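Local coordinates for protein 3-dehydroshikimate dehydratase (Pseudomonas putida, PDB 5HMQ) that converts 3-dehydroshikimate to protocatechuate and water with the help of a divalent metal cation, preferably cobalt, at residues I7-L12 with E35-Y40; G233-L238 with T279-G284; G297-E302 with T422-D427; L460-K463 with D467-A470. All blocks are in the same frame, centred on the assembly; numbering follows the deposited sequence.

Contact 1: I7-L12 with E35-Y40; sequences IATVSL and ENDLLY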
loop_
_atom_site.group_PDB
_atom_site.type_symbol
_atom_site.label_atom_id
_atom_site.label_comp_id
_atom_site.label_asym_id
_atom_site.label_seq_id
_atom_site.Cartn_x
_atom_site.Cartn_y
_atom_site.Cartn_z
ATOM N N ILE C 7 10.329 -1.937 -19.586
ATOM C CA ILE C 7 9.512 -2.534 -18.537
ATOM C C ILE C 7 8.107 -2.738 -19.085
ATOM O O ILE C 7 7.580 -1.889 -19.809
ATOM C CB ILE C 7 9.512 -1.662 -17.259
ATOM C CG1 ILE C 7 8.580 -2.258 -16.192
ATOM C CG2 ILE C 7 9.137 -0.228 -17.581
ATOM C CD1 ILE C 7 8.669 -1.547 -14.851
ATOM N N ALA C 8 7.509 -3.883 -18.759
ATOM C CA ALA C 8 6.145 -4.157 -19.200
ATOM C C ALA C 8 5.150 -3.313 -18.410
ATOM O O ALA C 8 5.308 -3.100 -17.205
ATOM C CB ALA C 8 5.816 -5.642 -19.048
ATOM N N THR C 9 4.119 -2.822 -19.103
ATOM C CA THR C 9 3.119 -1.983 -18.446
ATOM C C THR C 9 2.359 -2.743 -17.369
ATOM O O THR C 9 1.836 -2.131 -16.431
ATOM C CB THR C 9 2.143 -1.410 -19.473
ATOM O OG1 THR C 9 1.610 -2.472 -20.273
ATOM C CG2 THR C 9 2.826 -0.391 -20.358
ATOM N N VAL C 10 2.276 -4.070 -17.484
ATOM C CA VAL C 10 1.606 -4.867 -16.463
ATOM C C VAL C 10 2.334 -4.797 -15.124
ATOM O O VAL C 10 1.764 -5.161 -14.090
ATOM C CB VAL C 10 1.453 -6.326 -16.950
ATOM C CG1 VAL C 10 2.775 -7.072 -16.853
ATOM C CG2 VAL C 10 0.347 -7.043 -16.181
ATOM N N SER C 11 3.583 -4.322 -15.112
ATOM C CA SER C 11 4.346 -4.184 -13.877
ATOM C C SER C 11 3.924 -2.981 -13.044
ATOM O O SER C 11 4.384 -2.847 -11.905
ATOM C CB SER C 11 5.844 -4.084 -14.189
ATOM O OG SER C 11 6.274 -5.168 -14.994
ATOM N N LEU C 12 3.072 -2.112 -13.576
ATOM C CA LEU C 12 2.647 -0.899 -12.897
ATOM C C LEU C 12 1.127 -0.864 -12.819
ATOM O O LEU C 12 0.428 -1.655 -13.457
ATOM C CB LEU C 12 3.161 0.353 -13.619
ATOM C CG LEU C 12 4.650 0.424 -13.956
ATOM C CD1 LEU C 12 4.948 1.669 -14.783
ATOM C CD2 LEU C 12 5.492 0.400 -12.695
ATOM N N GLU C 35 -1.329 -6.082 -23.695
ATOM C CA GLU C 35 -2.513 -5.873 -24.526
ATOM C C GLU C 35 -3.714 -5.430 -23.699
ATOM O O GLU C 35 -4.513 -4.600 -24.151
ATOM C CB GLU C 35 -2.860 -7.145 -25.301
ATOM C CG GLU C 35 -4.056 -6.954 -26.222
ATOM C CD GLU C 35 -4.314 -8.143 -27.118
ATOM O OE1 GLU C 35 -3.929 -9.269 -26.741
ATOM O OE2 GLU C 35 -4.911 -7.948 -28.199
ATOM N N ASN C 36 -3.867 -5.977 -22.489
ATOM C CA ASN C 36 -5.006 -5.607 -21.654
ATOM C C ASN C 36 -5.000 -4.119 -21.328
ATOM O O ASN C 36 -6.065 -3.520 -21.148
ATOM C CB ASN C 36 -5.018 -6.437 -20.370
ATOM C CG ASN C 36 -6.391 -6.487 -19.720
ATOM O OD1 ASN C 36 -7.405 -6.667 -20.394
ATOM N ND2 ASN C 36 -6.429 -6.319 -18.403
ATOM N N ASP C 37 -3.815 -3.509 -21.244
ATOM C CA ASP C 37 -3.738 -2.071 -21.000
ATOM C C ASP C 37 -4.293 -1.273 -22.174
ATOM O O ASP C 37 -4.935 -0.236 -21.974
ATOM C CB ASP C 37 -2.293 -1.667 -20.708
ATOM C CG ASP C 37 -1.838 -2.087 -19.324
ATOM O OD1 ASP C 37 -2.617 -1.914 -18.366
ATOM O OD2 ASP C 37 -0.714 -2.611 -19.193
ATOM N N LEU C 38 -4.054 -1.737 -23.405
ATOM C CA LEU C 38 -4.664 -1.097 -24.570
ATOM C C LEU C 38 -6.181 -1.200 -24.522
ATOM O O LEU C 38 -6.890 -0.268 -24.922
ATOM C CB LEU C 38 -4.147 -1.723 -25.865
ATOM C CG LEU C 38 -2.784 -1.311 -26.411
ATOM C CD1 LEU C 38 -2.569 -1.939 -27.780
ATOM C CD2 LEU C 38 -2.677 0.200 -26.492
ATOM N N LEU C 39 -6.695 -2.337 -24.044
ATOM C CA LEU C 39 -8.134 -2.575 -24.052
ATOM C C LEU C 39 -8.875 -1.552 -23.202
ATOM O O LEU C 39 -10.001 -1.166 -23.534
ATOM C CB LEU C 39 -8.413 -3.995 -23.561
ATOM C CG LEU C 39 -9.814 -4.572 -23.725
ATOM C CD1 LEU C 39 -10.181 -4.637 -25.198
ATOM C CD2 LEU C 39 -9.872 -5.957 -23.101
ATOM N N TYR C 40 -8.259 -1.102 -22.112
ATOM C CA TYR C 40 -8.857 -0.126 -21.213
ATOM C C TYR C 40 -8.512 1.311 -21.574
ATOM O O TYR C 40 -9.075 2.234 -20.976
ATOM C CB TYR C 40 -8.429 -0.420 -19.772
ATOM C CG TYR C 40 -9.131 -1.621 -19.176
ATOM C CD1 TYR C 40 -8.788 -2.911 -19.557
ATOM C CD2 TYR C 40 -10.131 -1.462 -18.223
ATOM C CE1 TYR C 40 -9.426 -4.009 -19.017
ATOM C CE2 TYR C 40 -10.771 -2.556 -17.673
ATOM C CZ TYR C 40 -10.416 -3.827 -18.075
ATOM O OH TYR C 40 -11.053 -4.918 -17.530
#

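Contact 2: G233-L238 with T279-G284; sequences GYRGPL and TPIEPG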
loop_
_atom_site.group_PDB
_atom_site.type_symbol
_atom_site.label_atom_id
_atom_site.label_comp_id
_atom_site.label_asym_id
_atom_site.label_seq_id
_atom_site.Cartn_x
_atom_site.Cartn_y
_atom_site.Cartn_z
ATOM N N GLY C 233 26.649 -12.846 -26.814
ATOM C CA GLY C 233 26.751 -11.647 -27.613
ATOM C C GLY C 233 25.484 -10.820 -27.661
ATOM O O GLY C 233 25.513 -9.703 -28.195
ATOM N N TYR C 234 24.376 -11.341 -27.130
ATOM C CA TYR C 234 23.112 -10.613 -27.106
ATOM C C TYR C 234 23.271 -9.253 -26.440
ATOM O O TYR C 234 23.768 -9.148 -25.315
ATOM C CB TYR C 234 22.049 -11.448 -26.382
ATOM C CG TYR C 234 20.715 -10.753 -26.195
ATOM C CD1 TYR C 234 19.769 -10.736 -27.211
ATOM C CD2 TYR C 234 20.386 -10.154 -24.987
ATOM C CE1 TYR C 234 18.544 -10.108 -27.038
ATOM C CE2 TYR C 234 19.164 -9.526 -24.807
ATOM C CZ TYR C 234 18.247 -9.509 -25.835
ATOM O OH TYR C 234 17.030 -8.888 -25.659
ATOM N N ARG C 235 22.848 -8.206 -27.152
ATOM C CA ARG C 235 22.836 -6.850 -26.616
ATOM C C ARG C 235 21.480 -6.187 -26.818
ATOM O O ARG C 235 21.390 -4.955 -26.828
ATOM C CB ARG C 235 23.947 -6.003 -27.245
ATOM C CG ARG C 235 25.348 -6.563 -27.032
ATOM C CD ARG C 235 25.738 -6.524 -25.562
ATOM N NE ARG C 235 27.088 -7.027 -25.327
ATOM C CZ ARG C 235 27.382 -8.297 -25.060
ATOM N NH1 ARG C 235 26.419 -9.205 -24.990
ATOM N NH2 ARG C 235 28.642 -8.659 -24.859
ATOM N N GLY C 236 20.423 -6.981 -26.970
ATOM C CA GLY C 236 19.092 -6.463 -27.182
ATOM C C GLY C 236 18.470 -5.926 -25.912
ATOM O O GLY C 236 19.153 -5.660 -24.919
ATOM N N PRO C 237 17.150 -5.757 -25.921
ATOM C CA PRO C 237 16.479 -5.134 -24.774
ATOM C C PRO C 237 16.604 -5.975 -23.510
ATOM O O PRO C 237 16.579 -7.208 -23.550
ATOM C CB PRO C 237 15.019 -5.024 -25.232
ATOM C CG PRO C 237 15.071 -5.117 -26.724
ATOM C CD PRO C 237 16.214 -6.039 -27.021
ATOM N N LEU C 238 16.746 -5.278 -22.380
ATOM C CA LEU C 238 16.720 -5.875 -21.045
ATOM C C LEU C 238 15.522 -5.308 -20.298
ATOM O O LEU C 238 15.482 -4.107 -20.017
ATOM C CB LEU C 238 18.011 -5.590 -20.280
ATOM C CG LEU C 238 18.067 -6.153 -18.861
ATOM C CD1 LEU C 238 18.185 -7.670 -18.862
ATOM C CD2 LEU C 238 19.184 -5.499 -18.066
ATOM N N THR C 279 35.276 -14.281 -17.819
ATOM C CA THR C 279 34.662 -13.990 -19.117
ATOM C C THR C 279 34.064 -12.586 -19.095
ATOM O O THR C 279 32.850 -12.411 -19.228
ATOM C CB THR C 279 33.599 -15.032 -19.471
ATOM O OG1 THR C 279 32.562 -15.020 -18.483
ATOM C CG2 THR C 279 34.199 -16.431 -19.575
ATOM N N PRO C 280 34.893 -11.556 -18.910
ATOM C CA PRO C 280 34.357 -10.195 -18.790
ATOM C C PRO C 280 33.717 -9.729 -20.090
ATOM O O PRO C 280 33.870 -10.327 -21.158
ATOM C CB PRO C 280 35.586 -9.345 -18.443
ATOM C CG PRO C 280 36.644 -10.324 -18.030
ATOM C CD PRO C 280 36.361 -11.567 -18.811
ATOM N N ILE C 281 32.982 -8.630 -19.977
ATOM C CA ILE C 281 32.239 -8.055 -21.086
ATOM C C ILE C 281 32.936 -6.759 -21.482
ATOM O O ILE C 281 33.694 -6.172 -20.703
ATOM C CB ILE C 281 30.759 -7.815 -20.708
ATOM C CG1 ILE C 281 29.895 -7.559 -21.945
ATOM C CG2 ILE C 281 30.637 -6.664 -19.712
ATOM C CD1 ILE C 281 28.424 -7.358 -21.626
ATOM N N GLU C 282 32.698 -6.323 -22.716
ATOM C CA GLU C 282 33.305 -5.082 -23.172
ATOM C C GLU C 282 32.807 -3.919 -22.316
ATOM O O GLU C 282 31.641 -3.905 -21.902
ATOM C CB GLU C 282 32.999 -4.821 -24.650
ATOM C CG GLU C 282 31.564 -4.425 -24.966
ATOM C CD GLU C 282 30.705 -5.601 -25.381
ATOM O OE1 GLU C 282 31.040 -6.745 -25.009
ATOM O OE2 GLU C 282 29.698 -5.380 -26.086
ATOM N N PRO C 283 33.666 -2.953 -21.995
ATOM C CA PRO C 283 33.234 -1.842 -21.141
ATOM C C PRO C 283 32.150 -1.018 -21.820
ATOM O O PRO C 283 31.988 -1.034 -23.042
ATOM C CB PRO C 283 34.512 -1.020 -20.929
ATOM C CG PRO C 283 35.453 -1.448 -21.995
ATOM C CD PRO C 283 35.064 -2.822 -22.442
ATOM N N GLY C 284 31.392 -0.294 -20.999
ATOM C CA GLY C 284 30.358 0.593 -21.486
ATOM C C GLY C 284 28.996 -0.033 -21.688
ATOM O O GLY C 284 28.064 0.675 -22.089
#

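Contact 3: G297-E302 with T422-D427; sequences GVEFLE and TLYDTD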
loop_
_atom_site.group_PDB
_atom_site.type_symbol
_atom_site.label_atom_id
_atom_site.label_comp_id
_atom_site.label_asym_id
_atom_site.label_seq_id
_atom_site.Cartn_x
_atom_site.Cartn_y
_atom_site.Cartn_z
ATOM N N GLY C 297 30.313 0.454 11.430
ATOM C CA GLY C 297 29.185 0.589 12.332
ATOM C C GLY C 297 28.518 1.953 12.263
ATOM O O GLY C 297 28.708 2.741 11.329
ATOM N N VAL C 298 27.709 2.222 13.283
ATOM C CA VAL C 298 26.925 3.449 13.372
ATOM C C VAL C 298 27.734 4.507 14.109
ATOM O O VAL C 298 28.257 4.255 15.200
ATOM C CB VAL C 298 25.585 3.191 14.080
ATOM C CG1 VAL C 298 24.846 4.500 14.310
ATOM C CG2 VAL C 298 24.733 2.224 13.274
ATOM N N GLU C 299 27.840 5.697 13.511
ATOM C CA GLU C 299 28.492 6.806 14.199
ATOM C C GLU C 299 27.604 7.369 15.302
ATOM O O GLU C 299 28.039 7.503 16.451
ATOM C CB GLU C 299 28.879 7.899 13.204
ATOM C CG GLU C 299 29.516 9.110 13.865
ATOM C CD GLU C 299 30.687 8.746 14.757
ATOM O OE1 GLU C 299 31.572 7.987 14.311
ATOM O OE2 GLU C 299 30.715 9.213 15.914
ATOM N N PHE C 300 26.359 7.710 14.975
ATOM C CA PHE C 300 25.412 8.096 16.010
ATOM C C PHE C 300 23.988 7.892 15.515
ATOM O O PHE C 300 23.729 7.808 14.312
ATOM C CB PHE C 300 25.626 9.546 16.484
ATOM C CG PHE C 300 25.423 10.594 15.416
ATOM C CD1 PHE C 300 24.148 10.987 15.028
ATOM C CD2 PHE C 300 26.513 11.228 14.841
ATOM C CE1 PHE C 300 23.970 11.958 14.061
ATOM C CE2 PHE C 300 26.341 12.205 13.879
ATOM C CZ PHE C 300 25.068 12.569 13.486
ATOM N N LEU C 301 23.074 7.802 16.475
ATOM C CA LEU C 301 21.642 7.811 16.224
ATOM C C LEU C 301 21.092 9.181 16.589
ATOM O O LEU C 301 21.472 9.758 17.612
ATOM C CB LEU C 301 20.934 6.727 17.041
ATOM C CG LEU C 301 21.376 5.275 16.842
ATOM C CD1 LEU C 301 20.578 4.346 17.744
ATOM C CD2 LEU C 301 21.223 4.858 15.389
ATOM N N GLU C 302 20.219 9.713 15.737
ATOM C CA GLU C 302 19.577 11.002 15.971
ATOM C C GLU C 302 18.081 10.782 16.159
ATOM O O GLU C 302 17.404 10.287 15.253
ATOM C CB GLU C 302 19.837 11.972 14.818
ATOM C CG GLU C 302 19.256 13.362 15.051
ATOM C CD GLU C 302 19.473 14.307 13.881
ATOM O OE1 GLU C 302 20.085 13.891 12.874
ATOM O OE2 GLU C 302 19.027 15.472 13.970
ATOM N N THR C 422 36.986 15.585 16.185
ATOM C CA THR C 422 35.770 14.846 15.834
ATOM C C THR C 422 34.670 15.695 15.214
ATOM O O THR C 422 34.928 16.726 14.599
ATOM C CB THR C 422 35.188 14.159 17.078
ATOM O OG1 THR C 422 34.358 15.081 17.791
ATOM C CG2 THR C 422 36.312 13.668 18.009
ATOM N N LEU C 423 33.429 15.234 15.354
ATOM C CA LEU C 423 32.240 16.021 15.042
ATOM C C LEU C 423 31.607 16.616 16.289
ATOM O O LEU C 423 30.925 17.643 16.207
ATOM C CB LEU C 423 31.209 15.147 14.308
ATOM C CG LEU C 423 29.781 15.609 14.009
ATOM C CD1 LEU C 423 29.282 14.954 12.722
ATOM C CD2 LEU C 423 28.820 15.294 15.164
ATOM N N TYR C 424 31.832 15.986 17.444
ATOM C CA TYR C 424 31.168 16.396 18.674
ATOM C C TYR C 424 31.917 17.525 19.370
ATOM O O TYR C 424 31.289 18.428 19.933
ATOM C CB TYR C 424 31.018 15.188 19.599
ATOM C CG TYR C 424 30.480 13.959 18.897
ATOM C CD1 TYR C 424 29.129 13.841 18.599
ATOM C CD2 TYR C 424 31.325 12.920 18.526
ATOM C CE1 TYR C 424 28.633 12.721 17.957
ATOM C CE2 TYR C 424 30.838 11.797 17.883
ATOM C CZ TYR C 424 29.492 11.703 17.602
ATOM O OH TYR C 424 29.004 10.585 16.963
ATOM N N ASP C 425 33.253 17.503 19.337
ATOM C CA ASP C 425 34.017 18.589 19.943
ATOM C C ASP C 425 33.749 19.924 19.265
ATOM O O ASP C 425 34.011 20.970 19.863
ATOM C CB ASP C 425 35.522 18.306 19.893
ATOM C CG ASP C 425 35.923 17.103 20.718
ATOM O OD1 ASP C 425 36.082 17.249 21.947
ATOM O OD2 ASP C 425 36.096 16.014 20.131
ATOM N N THR C 426 33.242 19.915 18.035
ATOM C CA THR C 426 33.030 21.158 17.307
ATOM C C THR C 426 31.675 21.793 17.601
ATOM O O THR C 426 31.598 23.014 17.779
ATOM C CB THR C 426 33.175 20.916 15.799
ATOM O OG1 THR C 426 32.458 19.730 15.429
ATOM C CG2 THR C 426 34.641 20.759 15.421
ATOM N N ASP C 427 30.598 21.002 17.640
ATOM C CA ASP C 427 29.267 21.578 17.802
ATOM C C ASP C 427 28.714 21.452 19.212
ATOM O O ASP C 427 27.722 22.116 19.529
ATOM C CB ASP C 427 28.276 20.924 16.841
ATOM C CG ASP C 427 28.890 20.642 15.479
ATOM O OD1 ASP C 427 28.645 19.543 14.944
ATOM O OD2 ASP C 427 29.543 21.539 14.904
#

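Contact 4: L460-K463 with D467-A470; sequences LFYK and DFAA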
loop_
_atom_site.group_PDB
_atom_site.type_symbol
_atom_site.label_atom_id
_atom_site.label_comp_id
_atom_site.label_asym_id
_atom_site.label_seq_id
_atom_site.Cartn_x
_atom_site.Cartn_y
_atom_site.Cartn_z
ATOM N N LEU C 460 15.630 -3.059 -1.827
ATOM C CA LEU C 460 16.414 -2.646 -2.986
ATOM C C LEU C 460 17.210 -1.381 -2.690
ATOM O O LEU C 460 18.333 -1.216 -3.180
ATOM C CB LEU C 460 15.498 -2.441 -4.192
ATOM C CG LEU C 460 16.152 -1.902 -5.461
ATOM C CD1 LEU C 460 17.305 -2.791 -5.888
ATOM C CD2 LEU C 460 15.123 -1.802 -6.570
ATOM N N PHE C 461 16.641 -0.476 -1.893
ATOM C CA PHE C 461 17.341 0.753 -1.530
ATOM C C PHE C 461 18.672 0.445 -0.853
ATOM O O PHE C 461 19.715 0.996 -1.226
ATOM C CB PHE C 461 16.442 1.601 -0.622
ATOM C CG PHE C 461 17.132 2.781 0.009
ATOM C CD1 PHE C 461 17.232 3.987 -0.666
ATOM C CD2 PHE C 461 17.652 2.692 1.292
ATOM C CE1 PHE C 461 17.857 5.073 -0.084
ATOM C CE2 PHE C 461 18.278 3.774 1.881
ATOM C CZ PHE C 461 18.380 4.967 1.192
ATOM N N TYR C 462 18.658 -0.450 0.138
ATOM C CA TYR C 462 19.876 -0.759 0.877
ATOM C C TYR C 462 20.799 -1.686 0.092
ATOM O O TYR C 462 22.025 -1.561 0.182
ATOM C CB TYR C 462 19.527 -1.360 2.239
ATOM C CG TYR C 462 19.362 -0.316 3.321
ATOM C CD1 TYR C 462 20.468 0.329 3.864
ATOM C CD2 TYR C 462 18.103 0.031 3.797
ATOM C CE1 TYR C 462 20.326 1.287 4.851
ATOM C CE2 TYR C 462 17.950 0.990 4.786
ATOM C CZ TYR C 462 19.067 1.612 5.310
ATOM O OH TYR C 462 18.927 2.566 6.294
ATOM N N LYS C 463 20.236 -2.627 -0.672
ATOM C CA LYS C 463 21.076 -3.521 -1.463
ATOM C C LYS C 463 21.861 -2.762 -2.527
ATOM O O LYS C 463 23.034 -3.063 -2.773
ATOM C CB LYS C 463 20.237 -4.617 -2.119
ATOM C CG LYS C 463 19.936 -5.807 -1.231
ATOM C CD LYS C 463 19.291 -6.920 -2.043
ATOM C CE LYS C 463 19.247 -8.229 -1.272
ATOM N NZ LYS C 463 18.607 -9.312 -2.068
ATOM N N ASP C 467 25.132 -1.527 -0.962
ATOM C CA ASP C 467 25.684 -2.867 -1.182
ATOM C C ASP C 467 25.493 -3.763 0.042
ATOM O O ASP C 467 26.388 -4.515 0.430
ATOM C CB ASP C 467 27.159 -2.797 -1.587
ATOM C CG ASP C 467 27.646 -4.075 -2.247
ATOM O OD1 ASP C 467 26.803 -4.826 -2.779
ATOM O OD2 ASP C 467 28.870 -4.325 -2.237
ATOM N N PHE C 468 24.319 -3.678 0.659
ATOM C CA PHE C 468 23.957 -4.633 1.695
ATOM C C PHE C 468 23.589 -5.978 1.073
ATOM O O PHE C 468 23.279 -6.078 -0.117
ATOM C CB PHE C 468 22.793 -4.105 2.536
ATOM C CG PHE C 468 23.194 -3.084 3.569
ATOM C CD1 PHE C 468 24.364 -2.355 3.435
ATOM C CD2 PHE C 468 22.396 -2.861 4.678
ATOM C CE1 PHE C 468 24.730 -1.420 4.385
ATOM C CE2 PHE C 468 22.756 -1.928 5.634
ATOM C CZ PHE C 468 23.925 -1.207 5.486
ATOM N N ALA C 469 23.619 -7.020 1.901
ATOM C CA ALA C 469 23.309 -8.373 1.464
ATOM C C ALA C 469 22.212 -8.965 2.340
ATOM O O ALA C 469 21.982 -8.524 3.467
ATOM C CB ALA C 469 24.552 -9.273 1.493
ATOM N N ALA C 470 21.540 -9.978 1.797
ATOM C CA ALA C 470 20.491 -10.678 2.528
ATOM C C ALA C 470 21.056 -11.404 3.745
ATOM O O ALA C 470 22.194 -11.881 3.744
ATOM C CB ALA C 470 19.777 -11.672 1.612
#

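Contact 1: I7-L12 with E35-Y40
T9 OG1 approaches the D37 carboxylate from the anti side of OD2, 20° out of its plane, while the other oxygen, OD1, forms a salt bridge with K19 NZ. Both segments belong to the TIM barrel of the dehydratase domain, where strand 6-8 passes into a 3-10 turn at 9-11 and strand 30-34 runs straight into helix 35-40. The CA atoms of T9 and D37 are 7.3 Å apart, and both CB atoms point across the gap. With OG1 between the backbone N and the carbonyl carbon (chi1 52°), T9 directs its hydroxyl at the acid and its methyl elsewhere. The same OG1 accepts from F34 N, so the hydroxyl is gripped from both the strand end and the helix. K19 NZ also takes the carbonyls of T9 and L12, which ties the turn to the acid a second time and would be expected to favour a charged D37. The turn itself is closed by S11 N to A8 O at 3.0 Å and L12 N to T9 O at 3.1 Å. Beyond it, V10 packs near the metal ligand E241. Elsewhere on helix 35-40, N36 OD1 and Y40 (O and OH) hydrogen-bond to the second subunit. The bond that joins the segments, T9 OG1 to D37 OD2, measures 2.6 Å.

Contact 2: G233-L238 with T279-G284
R235 lies in an irregular loop and I281-E282 in an extended connection, with no strand pairing between them; the CB atoms of all three point toward the opposite segment, so side chains alone make the contact. R235 grips E282 side-on with two nitrogens, a bidentate salt bridge. NH2 gives the straighter bond, to E282 OE1 at 3.1 Å with an N-H...O angle of 173°, arriving on the syn side; R235 NE reaches E282 OE2 at 3.2 Å from above the carboxylate plane. The unequal approach is consistent with the 28° between the guanidinium and carboxylate planes. E282 has CG between its backbone N and carbonyl carbon, and a bend at chi2 (-95°) turns the carboxylate to the arginine. I281 comes in over one guanidinium face, its CD1 3.4 Å above the plane and offset toward the rim, and its CG1 lies 3.4 Å from R235 NH2. The third nitrogen, R235 NH1, turns inward to Y234 O at 2.7 Å and also bonds to L230 O, so contacts at the edge and on one face fix the group's rotation. Within 233-238, Y234 OH donates to P237 O at 2.7 Å, in the carbonyl plane and on a lone pair. This surface contact fastens the connection that leaves helix 252-276 to the loop between helix 222-231 and the last barrel strand, 238-240, with I281 packing against L230 near the end of helix 222-231.

Contact 3: G297-E302 with T422-D427
A classic beta bulge in strand 295-304 of the first VOC domain carries this contact: E299 and F300 both face A368 of the neighbouring strand 363-371, and both side chains are directed at the 422-427 segment. From there Y424 extends its phenol end-on toward the bulge. Its OH donates to E299 OE2, which lies at the ring's edge, near its plane; the modelled 2.4 Å between Y424 OH and E299 OE2 is very short, so the exact length is doubtful. The carboxylate is turned 44° against the phenol ring. Its second oxygen, E299 OE1, forms a salt bridge with R370, so each oxygen of this buried acid has a partner and the negative charge is probably stabilised. F300 has CG between its backbone N and carbonyl carbon (chi1 62°), which swings the ring toward the helix; there Y424 OH sits at the ring edge, 3.3 Å from F300 CD2. L423 adds an apolar touch, its CD2 4.2 Å from F300 CE2, the two side chains crossing at about a right angle. The start of the helix is organised by T422, whose OG1 accepts from Y424 N at 2.7 Å in a capping bond. Helix 424-427 thus lies against the mixed sheet just before strand 428-430 joins its edge, with Y424 also resting on N342 of strand 341-346 and on L335 and R337 of strand 333-338.

Contact 4: L460-K463 with D467-A470
The C-terminal part of helix 455-465 and the tight turn into strand 469-474 meet here, within the second VOC domain. One backbone bond crosses: F468 N donates to Y462 O, 3.2 Å long and nearly straight at 168°. Just before F468, D467 has a left-handed backbone conformation (phi 56°), and its CA lies 3.1 Å from K463 O in a CA-H...O contact. The turn leaves K463 CA and F468 CA 4.4 Å apart.

Alongside the backbone bond, the side chains of Y462 and F468 run side by side in the same direction. Their ring planes are 27° from parallel and slid apart, with centroids 5.2 Å from one another, so the rings barely overlap. The touch is made by the ring carbon Y462 CD1, which stands over a face of F468, offset toward its rim, and is 3.7 Å from F468 CE2. Both rings also pack on L488 of strand 484-489, and F461 CD2 comes over one face of the Y462 ring.

K463 leaves in another direction. Its CG passes 3.5 Å from F468 O, and the extended chain beyond carries NZ to G216 O; G216 belongs to the dehydratase domain, so this lysine bridges the two halves of the protein. The succession of strand 440-450, helix 455-465 and strands 469-474, 484-489 and 496-501 is the beta-alpha-beta-beta-beta order characteristic of the VOC fold, and this contact forms its helix-to-strand turn.

Overall arrangement
Contacts 1 and 2 belong to the dehydratase barrel, contacts 3 and 4 to the dioxygenase-like half. Contact 1 lies nearest to the catalytic metal site: the V10 side chain is about 8 Å from a bound magnesium ion and about 4 Å from that of E241. Contact 2 is on the barrel surface, its centre about 28 Å from that of contact 1, though their nearest atoms come within about 6 Å. Contact 4 lies where the second VOC domain meets the dehydratase half, about 24 Å by centres from contacts 2 and 3; its F468 side chain is about 10 Å from that of H445, a magnesium ligand. Contacts 1 and 3, 49 Å apart by centres, flank the chain's centre.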